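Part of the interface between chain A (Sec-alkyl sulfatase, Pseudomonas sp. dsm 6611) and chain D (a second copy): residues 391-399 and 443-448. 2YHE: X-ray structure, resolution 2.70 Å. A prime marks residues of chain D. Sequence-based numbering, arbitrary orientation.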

# COMPACT_ATOMS: atom_id res chain seq x y z
N LEU A 391 -15.74 -4.90 -9.50
CA LEU A 391 -15.08 -3.94 -10.36
C LEU A 391 -13.58 -3.84 -10.02
O LEU A 391 -13.19 -3.86 -8.85
CB LEU A 391 -15.74 -2.56 -10.27
CG LEU A 391 -17.00 -2.36 -11.11
CD1 LEU A 391 -18.27 -2.99 -10.44
CD2 LEU A 391 -17.19 -0.88 -11.46
N THR A 392 -12.76 -3.77 -11.07
CA THR A 392 -11.31 -3.64 -10.98
C THR A 392 -10.95 -2.16 -11.03
O THR A 392 -11.78 -1.33 -11.41
CB THR A 392 -10.62 -4.56 -11.98
OG1 THR A 392 -11.07 -4.25 -13.31
CG2 THR A 392 -10.87 -6.05 -11.68
N LEU A 393 -9.72 -1.82 -10.58
CA LEU A 393 -9.23 -0.43 -10.46
C LEU A 393 -9.60 0.54 -11.57
O LEU A 393 -10.07 1.65 -11.27
CB LEU A 393 -7.74 -0.36 -10.08
CG LEU A 393 -6.68 -0.68 -11.15
CD1 LEU A 393 -5.30 -0.18 -10.70
CD2 LEU A 393 -6.60 -2.20 -11.45
N HIS A 394 -9.43 0.12 -12.84
CA HIS A 394 -9.71 1.00 -13.97
C HIS A 394 -11.19 1.07 -14.31
O HIS A 394 -11.63 2.10 -14.82
CB HIS A 394 -8.82 0.71 -15.17
CG HIS A 394 -7.36 0.68 -14.82
ND1 HIS A 394 -6.72 1.79 -14.27
CD2 HIS A 394 -6.47 -0.34 -14.89
CE1 HIS A 394 -5.48 1.39 -14.02
NE2 HIS A 394 -5.27 0.13 -14.41
N GLU A 395 -11.96 -0.00 -13.98
CA GLU A 395 -13.42 -0.03 -14.16
C GLU A 395 -14.02 0.94 -13.15
O GLU A 395 -14.90 1.71 -13.51
CB GLU A 395 -14.03 -1.43 -13.94
CG GLU A 395 -13.76 -2.44 -15.04
CD GLU A 395 -14.08 -3.90 -14.72
OE1 GLU A 395 -14.65 -4.17 -13.64
OE2 GLU A 395 -13.75 -4.78 -15.56
N ILE A 396 -13.51 0.91 -11.89
CA ILE A 396 -13.98 1.81 -10.84
C ILE A 396 -13.77 3.26 -11.23
O ILE A 396 -14.73 4.04 -11.19
CB ILE A 396 -13.65 1.46 -9.35
CG1 ILE A 396 -13.04 2.58 -8.56
CG2 ILE A 396 -13.16 0.07 -8.96
CD1 ILE A 396 -14.04 3.11 -7.68
N ALA A 397 -12.53 3.61 -11.68
CA ALA A 397 -12.15 4.96 -12.12
C ALA A 397 -13.05 5.42 -13.29
O ALA A 397 -13.43 6.60 -13.34
CB ALA A 397 -10.70 4.99 -12.53
N ALA A 398 -13.43 4.49 -14.19
CA ALA A 398 -14.28 4.80 -15.34
C ALA A 398 -15.77 4.99 -14.95
O ALA A 398 -16.47 5.77 -15.60
CB ALA A 398 -14.14 3.71 -16.39
N GLU A 399 -16.25 4.29 -13.91
CA GLU A 399 -17.65 4.40 -13.51
C GLU A 399 -18.04 5.56 -12.59
O GLU A 399 -19.23 5.87 -12.51
CB GLU A 399 -18.18 3.07 -12.96
CG GLU A 399 -18.77 2.24 -14.10
CD GLU A 399 -19.43 0.93 -13.73
OE1 GLU A 399 -20.42 0.96 -12.96
OE2 GLU A 399 -19.01 -0.12 -14.28
N ASP D 443 -3.93 7.42 -16.96
CA ASP D 443 -5.36 7.17 -16.96
C ASP D 443 -5.72 5.95 -17.84
O ASP D 443 -6.37 6.10 -18.89
CB ASP D 443 -6.11 8.47 -17.36
CG ASP D 443 -7.60 8.50 -17.09
OD1 ASP D 443 -8.08 7.68 -16.27
OD2 ASP D 443 -8.30 9.34 -17.71
N PRO D 444 -5.34 4.73 -17.43
CA PRO D 444 -5.63 3.56 -18.26
C PRO D 444 -7.12 3.36 -18.47
O PRO D 444 -7.92 3.70 -17.61
CB PRO D 444 -4.99 2.41 -17.48
CG PRO D 444 -3.97 3.07 -16.60
CD PRO D 444 -4.61 4.33 -16.20
N PHE D 445 -7.49 2.86 -19.67
CA PHE D 445 -8.88 2.58 -20.04
C PHE D 445 -9.38 1.36 -19.28
O PHE D 445 -8.57 0.46 -18.99
CB PHE D 445 -9.00 2.30 -21.57
CG PHE D 445 -9.05 3.53 -22.45
CD1 PHE D 445 -10.21 4.28 -22.58
CD2 PHE D 445 -7.91 3.95 -23.14
CE1 PHE D 445 -10.25 5.42 -23.38
CE2 PHE D 445 -7.94 5.10 -23.94
CZ PHE D 445 -9.12 5.83 -24.07
N PRO D 446 -10.70 1.25 -18.98
CA PRO D 446 -11.18 0.00 -18.34
C PRO D 446 -11.00 -1.19 -19.28
O PRO D 446 -11.03 -0.99 -20.51
CB PRO D 446 -12.66 0.28 -18.05
CG PRO D 446 -13.04 1.36 -18.98
CD PRO D 446 -11.80 2.18 -19.26
N PRO D 447 -10.79 -2.42 -18.75
CA PRO D 447 -10.60 -3.60 -19.62
C PRO D 447 -11.45 -3.74 -20.89
O PRO D 447 -10.88 -4.14 -21.91
CB PRO D 447 -10.79 -4.79 -18.67
CG PRO D 447 -10.39 -4.27 -17.37
CD PRO D 447 -10.67 -2.80 -17.33
N VAL D 448 -12.76 -3.45 -20.85
CA VAL D 448 -13.62 -3.59 -22.04
C VAL D 448 -13.29 -2.54 -23.10
O VAL D 448 -13.16 -2.90 -24.28
CB VAL D 448 -15.13 -3.68 -21.73
CG1 VAL D 448 -15.96 -3.73 -22.98
CG2 VAL D 448 -15.47 -4.81 -20.76
O HOH W 1 -10.27 3.89 -15.95
O HOH W 2 -11.31 8.09 -15.63

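A short chain A helix, residues 393-399, packs against a proline-rich segment of chain D that runs from a loop into the start of a helix. No direct hydrogen bond crosses between the two stretches. Van der Waals packing, one CH-pi contact and bridging water hold them together, and 326 Å² is buried, both sides summed.

His394 lies at the centre. Its CA is 4.7 Å from CA of Pro446′, and its CA-to-CB bond points toward chain D. With chi1 at -51° (m) and chi2 at -60°, the imidazole turns one face to Pro444′. CB of Pro444′ sits 3.7 Å from the centroid of the His394 ring, 12° off the ring normal, which makes a CH-pi contact. CG of Pro444′ comes to 3.4 Å from CE1 of His394. A proline suits this place: its compact ring offers CH groups to the flat imidazole. ND1 of His394 is hydrogen-bonded elsewhere in the structure, which helps to orient the ring. CB of His394 also packs 3.8 Å from the carbonyl O of Phe445′. The CA-to-CB bond of Phe445′ points away and chi1 is m; its backbone O makes the contact.

Water 1 joins the two backbones. It donates to O of His394 at 2.5 Å and to O of Pro444′ at 2.9 Å. Two carbonyls cannot bond each other, so the water supplies the protons. Water 2 lies within weak bonding distance of Ala397 O, 3.5 Å, and Asp443′ OD1, 3.3 Å.

Pro446′ packs along the helix surface. Its CB lies 3.8 Å from O of His394 and 4.0 Å from CA of Glu395. Its CG meets CB of Ala398 at 3.7 Å. The short alanine side chain points toward chain D and lets the proline ring approach closely.

Glu395 starts sideways, but its end comes nearer to chain D. Chi1 is m and chi2 is t, and the chain reaches back toward the start of the helix. There OE1 of Glu395 accepts a hydrogen bond from N of Thr392, at 3.2 Å. This bond helps to place the carboxylate, whose OE2 rests 3.9 Å from CG of Pro447′, a packing contact.

Thr392 occupies the N-cap position, but its side chain makes no capping bond. Its chi1 is p, and OG1 lies 4.1 Å from CG of Pro447′. Leu391, Leu393 and Ile396 are buried without touching the chain D stretch; the CA-to-CB bond of Ile396 points away from it.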